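Local structure of Uly1 (Catenovulum maritimum, 7DRQ) at residues I53-K57 with N58-M62; I412-Q416 with G417-V421. The protein is a calcium-binding ulvan lyase of polysaccharide lyase family 24, which probably cleaves the algal polysaccharide ulvan by beta-elimination. One frame throughout, in Å; residues are numbered along the deposited sequence.

Interaction 1. Residues I53-K57 with N58-M62; sequences IKVYK and NYVFM
Ile53 and Met62 form the far pair, and Tyr56 and Tyr59 the turn end, of a tight antiparallel beta hairpin, a local contact on strands 53-56 and 59-65. Strand 53-56 is one of the two outer strands of a four-stranded sheet. Four backbone bonds close the ladder, two each in the Lys54-Phe61 and Tyr56-Tyr59 pairs. At the type II' turn Tyr59 N reaches Tyr56 O over 2.9 Å, its donor well above the carbonyl plane rather than on a lone pair. Lys57, the first of the two central residues of the turn, takes backbone angles more usual for glycine.

Aliphatic groups meet on the face of Ile53, Val55, Val60 and Met62. With CG1 of Ile53 anti to the backbone N (chi1 169°), its CD1 runs alongside Val60 CG1 at 3.7 Å and Met62 CG (a selenomethionine) at 3.9 Å. Val55 CG2 meets Val60 CG2 more loosely, at 4.2 Å. This face packs on Tyr457 and Tyr459 of strand 455-462. Cutting Ile53 back to an alanine here would probably open a gap beside Val60 CG1 and Met62 CG and take away the isoleucine's own contact with Tyr459.

The reverse face is largely aromatic. Tyr56 CD2 approaches Tyr59 CD2 obliquely at 4.3 Å, and Tyr56 CB meets Phe61 CE1 at the same distance. Lys57 CG lies 3.7 Å above the centre of the Tyr56 ring, while Asn58 ND2, bonded to Asn80 OD1, lies over the rim of a Tyr59 face. Tyr56 OH is held by Glu120, and Lys54 NZ leads away to Asp51 and Val113 O.

Such a two-residue hairpin opening an antiparallel four-stranded meander is consistent with a blade of a beta-propeller.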
loop_
_atom_site.group_PDB
_atom_site.type_symbol
_atom_site.label_atom_id
_atom_site.label_comp_id
_atom_site.label_asym_id
_atom_site.label_seq_id
_atom_site.Cartn_x
_atom_site.Cartn_y
_atom_site.Cartn_z
ATOM N N ILE A 53 -6.051 -6.579 -2.323
ATOM C CA ILE A 53 -6.921 -7.171 -3.333
ATOM C C ILE A 53 -6.179 -7.275 -4.658
ATOM O O ILE A 53 -5.537 -6.316 -5.097
ATOM C CB ILE A 53 -8.236 -6.377 -3.482
ATOM C CG1 ILE A 53 -9.008 -6.851 -4.711
ATOM C CG2 ILE A 53 -7.996 -4.871 -3.522
ATOM C CD1 ILE A 53 -10.479 -6.475 -4.658
ATOM N N LYS A 54 -6.264 -8.444 -5.297
ATOM C CA LYS A 54 -5.678 -8.655 -6.614
ATOM C C LYS A 54 -6.644 -9.469 -7.458
ATOM O O LYS A 54 -7.463 -10.231 -6.931
ATOM C CB LYS A 54 -4.334 -9.398 -6.552
ATOM C CG LYS A 54 -3.213 -8.624 -5.884
ATOM C CD LYS A 54 -2.882 -7.374 -6.680
ATOM C CE LYS A 54 -2.153 -6.372 -5.792
ATOM N NZ LYS A 54 -0.855 -6.966 -5.276
ATOM N N VAL A 55 -6.536 -9.309 -8.772
ATOM C CA VAL A 55 -7.328 -10.075 -9.729
ATOM C C VAL A 55 -6.380 -10.824 -10.650
ATOM O O VAL A 55 -5.453 -10.231 -11.215
ATOM C CB VAL A 55 -8.288 -9.176 -10.530
ATOM C CG1 VAL A 55 -9.159 -10.030 -11.458
ATOM C CG2 VAL A 55 -9.183 -8.405 -9.576
ATOM N N TYR A 56 -6.606 -12.131 -10.782
ATOM C CA TYR A 56 -5.827 -12.997 -11.662
ATOM C C TYR A 56 -6.803 -13.892 -12.409
ATOM O O TYR A 56 -7.502 -14.695 -11.781
ATOM C CB TYR A 56 -4.822 -13.849 -10.876
ATOM C CG TYR A 56 -4.239 -14.965 -11.714
ATOM C CD1 TYR A 56 -3.334 -14.691 -12.731
ATOM C CD2 TYR A 56 -4.611 -16.290 -11.506
ATOM C CE1 TYR A 56 -2.810 -15.709 -13.515
ATOM C CE2 TYR A 56 -4.093 -17.304 -12.276
ATOM C CZ TYR A 56 -3.194 -17.011 -13.281
ATOM O OH TYR A 56 -2.684 -18.024 -14.055
ATOM N N LYS A 57 -6.850 -13.752 -13.736
ATOM C CA LYS A 57 -7.843 -14.445 -14.552
ATOM C C LYS A 57 -9.236 -14.227 -13.962
ATOM O O LYS A 57 -9.673 -13.079 -13.811
ATOM C CB LYS A 57 -7.499 -15.935 -14.664
ATOM C CG LYS A 57 -6.171 -16.188 -15.371
ATOM C CD LYS A 57 -5.925 -17.668 -15.614
ATOM C CE LYS A 57 -4.810 -17.878 -16.632
ATOM N NZ LYS A 57 -4.908 -16.909 -17.764
ATOM N N ASN A 58 -9.923 -15.307 -13.591
ATOM C CA ASN A 58 -11.280 -15.217 -13.061
ATOM C C ASN A 58 -11.340 -15.261 -11.535
ATOM O O ASN A 58 -12.388 -15.597 -10.969
ATOM C CB ASN A 58 -12.151 -16.332 -13.651
ATOM C CG ASN A 58 -11.561 -17.713 -13.434
ATOM O OD1 ASN A 58 -10.577 -18.083 -14.070
ATOM N ND2 ASN A 58 -12.164 -18.487 -12.531
ATOM N N TYR A 59 -10.277 -14.869 -10.853
ATOM C CA TYR A 59 -10.225 -14.970 -9.400
ATOM C C TYR A 59 -9.910 -13.612 -8.801
ATOM O O TYR A 59 -8.987 -12.929 -9.258
ATOM C CB TYR A 59 -9.174 -15.987 -8.960
ATOM C CG TYR A 59 -9.365 -17.362 -9.538
ATOM C CD1 TYR A 59 -10.331 -18.224 -9.034
ATOM C CD2 TYR A 59 -8.559 -17.809 -10.582
ATOM C CE1 TYR A 59 -10.492 -19.510 -9.570
ATOM C CE2 TYR A 59 -8.709 -19.071 -11.117
ATOM C CZ TYR A 59 -9.671 -19.916 -10.613
ATOM O OH TYR A 59 -9.807 -21.175 -11.157
ATOM N N VAL A 60 -10.667 -13.225 -7.779
ATOM C CA VAL A 60 -10.365 -12.034 -6.992
ATOM C C VAL A 60 -9.852 -12.498 -5.640
ATOM O O VAL A 60 -10.588 -13.150 -4.886
ATOM C CB VAL A 60 -11.600 -11.133 -6.819
ATOM C CG1 VAL A 60 -11.193 -9.829 -6.135
ATOM C CG2 VAL A 60 -12.233 -10.851 -8.168
ATOM N N PHE A 61 -8.604 -12.158 -5.323
ATOM C CA PHE A 61 -7.995 -12.517 -4.052
ATOM C C PHE A 61 -8.059 -11.323 -3.109
ATOM O O PHE A 61 -7.666 -10.214 -3.484
ATOM C CB PHE A 61 -6.544 -12.953 -4.261
ATOM C CG PHE A 61 -6.409 -14.245 -5.024
ATOM C CD1 PHE A 61 -6.403 -14.248 -6.411
ATOM C CD2 PHE A 61 -6.291 -15.453 -4.352
ATOM C CE1 PHE A 61 -6.279 -15.429 -7.112
ATOM C CE2 PHE A 61 -6.160 -16.641 -5.050
ATOM C CZ PHE A 61 -6.158 -16.629 -6.432
HETATM N N MSE A 62 -8.583 -11.544 -1.901
HETATM C CA MSE A 62 -8.730 -10.473 -0.916
HETATM C C MSE A 62 -8.265 -10.926 0.458
HETATM O O MSE A 62 -8.625 -12.010 0.913
HETATM C CB MSE A 62 -10.184 -10.008 -0.850
HETATM C CG MSE A 62 -10.668 -9.399 -2.144
HETATM SE SE MSE A 62 -12.624 -9.159 -2.063
HETATM C CE MSE A 62 -13.214 -10.918 -2.637
#

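Interaction 2. Residues I412-Q416 with G417-V421; sequences IGLEQ and GRPFV
The Phe420 ring lies flat over Gly413 across a two-residue beta hairpin, in which a type I' turn at Gln416 and Gly417 joins strands 408-415 and 418-425. Phe420 CG sits between its backbone N and carbonyl carbon (chi1 68°), which swings the ring over the opposite strand. Gly413 CA makes a CH-pi contact 4.1 Å from the ring centroid, 29° off the normal, the pairing known as aromatic rescue of glycine. A side chain on Gly413 would crowd Phe420 CZ. Glu415 CB comes to Phe420 CD2 obliquely at 3.7 Å, and Arg433 joins this face twice, by a cation-pi contact with Phe420 and a salt bridge to Glu415 OE2.

Aliphatic groups line the reverse face: Leu414 CD2 touches the Pro419 ring at CG, 3.9 Å away, and Ile412 CG1 lies 4.2 Å from Val421 CG2. Tyr458 packs against Ile412, Leu414 and Pro419.

At the turn, Gly417 has a positive phi at which a CB would clash with Gln416 O. The ends of Gln416 and Arg418 run side by side, amide and guanidinium planes 53° apart, without bonding to each other. Arg418 NE is taken by Ala437 O, while a water in the guanidinium plane accepts from Arg418 NH1 at 2.9 Å and donates to Gln416 O at 2.7 Å.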
loop_
_atom_site.group_PDB
_atom_site.type_symbol
_atom_site.label_atom_id
_atom_site.label_comp_id
_atom_site.label_asym_id
_atom_site.label_seq_id
_atom_site.Cartn_x
_atom_site.Cartn_y
_atom_site.Cartn_z
ATOM N N ILE A 412 -11.722 8.047 -7.502
ATOM C CA ILE A 412 -12.703 7.057 -7.070
ATOM C C ILE A 412 -12.822 7.170 -5.558
ATOM O O ILE A 412 -11.811 7.142 -4.846
ATOM C CB ILE A 412 -12.304 5.630 -7.486
ATOM C CG1 ILE A 412 -12.198 5.527 -9.013
ATOM C CG2 ILE A 412 -13.288 4.595 -6.912
ATOM C CD1 ILE A 412 -11.407 4.311 -9.491
ATOM N N GLY A 413 -14.046 7.292 -5.065
ATOM C CA GLY A 413 -14.193 7.524 -3.652
ATOM C C GLY A 413 -15.606 7.288 -3.190
ATOM O O GLY A 413 -16.432 6.731 -3.913
ATOM N N LEU A 414 -15.863 7.719 -1.964
ATOM C CA LEU A 414 -17.170 7.594 -1.337
ATOM C C LEU A 414 -17.702 8.988 -1.069
ATOM O O LEU A 414 -17.001 9.822 -0.489
ATOM C CB LEU A 414 -17.079 6.791 -0.036
ATOM C CG LEU A 414 -16.477 5.395 -0.227
ATOM C CD1 LEU A 414 -16.179 4.697 1.106
ATOM C CD2 LEU A 414 -17.415 4.534 -1.077
ATOM N N GLU A 415 -18.928 9.243 -1.504
ATOM C CA GLU A 415 -19.608 10.497 -1.216
ATOM C C GLU A 415 -20.922 10.148 -0.539
ATOM O O GLU A 415 -21.740 9.426 -1.116
ATOM C CB GLU A 415 -19.843 11.306 -2.490
ATOM C CG GLU A 415 -20.406 12.695 -2.251
ATOM C CD GLU A 415 -20.323 13.554 -3.493
ATOM O OE1 GLU A 415 -19.234 14.108 -3.766
ATOM O OE2 GLU A 415 -21.339 13.652 -4.209
ATOM N N GLN A 416 -21.100 10.632 0.690
ATOM C CA GLN A 416 -22.218 10.224 1.539
ATOM C C GLN A 416 -22.293 8.719 1.663
ATOM O O GLN A 416 -23.385 8.138 1.717
ATOM C CB GLN A 416 -23.539 10.797 1.014
ATOM C CG GLN A 416 -23.629 12.321 1.057
ATOM C CD GLN A 416 -24.860 12.863 0.344
ATOM O OE1 GLN A 416 -25.288 13.986 0.600
ATOM N NE2 GLN A 416 -25.429 12.064 -0.560
ATOM N N GLY A 417 -21.137 8.047 1.664
ATOM C CA GLY A 417 -21.061 6.610 1.781
ATOM C C GLY A 417 -21.198 5.842 0.488
ATOM O O GLY A 417 -21.025 4.617 0.496
ATOM N N ARG A 418 -21.494 6.510 -0.630
ATOM C CA ARG A 418 -21.787 5.837 -1.877
ATOM C C ARG A 418 -20.643 6.020 -2.865
ATOM O O ARG A 418 -20.096 7.124 -2.985
ATOM C CB ARG A 418 -23.087 6.378 -2.484
ATOM C CG ARG A 418 -24.210 6.444 -1.437
ATOM C CD ARG A 418 -25.572 6.312 -2.064
ATOM N NE ARG A 418 -25.864 7.380 -3.017
ATOM C CZ ARG A 418 -26.380 8.562 -2.695
ATOM N NH1 ARG A 418 -26.645 8.860 -1.428
ATOM N NH2 ARG A 418 -26.627 9.453 -3.644
ATOM N N PRO A 419 -20.249 4.957 -3.559
ATOM C CA PRO A 419 -19.121 5.069 -4.494
ATOM C C PRO A 419 -19.425 6.025 -5.642
ATOM O O PRO A 419 -20.525 6.037 -6.199
ATOM C CB PRO A 419 -18.938 3.631 -4.992
ATOM C CG PRO A 419 -19.446 2.788 -3.872
ATOM C CD PRO A 419 -20.634 3.556 -3.321
ATOM N N PHE A 420 -18.430 6.838 -5.994
ATOM C CA PHE A 420 -18.500 7.662 -7.186
ATOM C C PHE A 420 -17.210 7.482 -7.971
ATOM O O PHE A 420 -16.177 7.116 -7.411
ATOM C CB PHE A 420 -18.697 9.148 -6.864
ATOM C CG PHE A 420 -17.517 9.795 -6.195
ATOM C CD1 PHE A 420 -16.494 10.368 -6.950
ATOM C CD2 PHE A 420 -17.428 9.848 -4.814
ATOM C CE1 PHE A 420 -15.413 10.964 -6.334
ATOM C CE2 PHE A 420 -16.341 10.451 -4.191
ATOM C CZ PHE A 420 -15.336 11.008 -4.954
ATOM N N VAL A 421 -17.289 7.777 -9.267
ATOM C CA VAL A 421 -16.128 7.810 -10.153
ATOM C C VAL A 421 -16.138 9.132 -10.904
ATOM O O VAL A 421 -17.139 9.484 -11.536
ATOM C CB VAL A 421 -16.121 6.647 -11.157
ATOM C CG1 VAL A 421 -14.891 6.758 -12.071
ATOM C CG2 VAL A 421 -16.162 5.297 -10.442
HETATM O O HOH W 1 -18.569 9.198 2.381
HETATM O O HOH W 2 -25.983 7.563 1.085
#

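Overall arrangement
Interaction 1 comes early in the chain and interaction 2 late; their centres are 22 Å apart, their nearest atoms about 11 Å, and they do not touch. Each is a hairpin in its own four-stranded antiparallel sheet, interaction 1 joining its first and second strands and interaction 2 its second and third. Between them stands the sheet of strands 3-15, 469-478, 455-462 and 444-452. Residues 53-62 meet Ile448, Tyr457 and Tyr459 there, residues 412-421 Val449, Leu456 and Tyr458, an alternation consistent with its two faces. That sheet pairs strands from both chain ends, so the hairpins probably flank the closing blade of a propeller. Both lie away from the calcium sites.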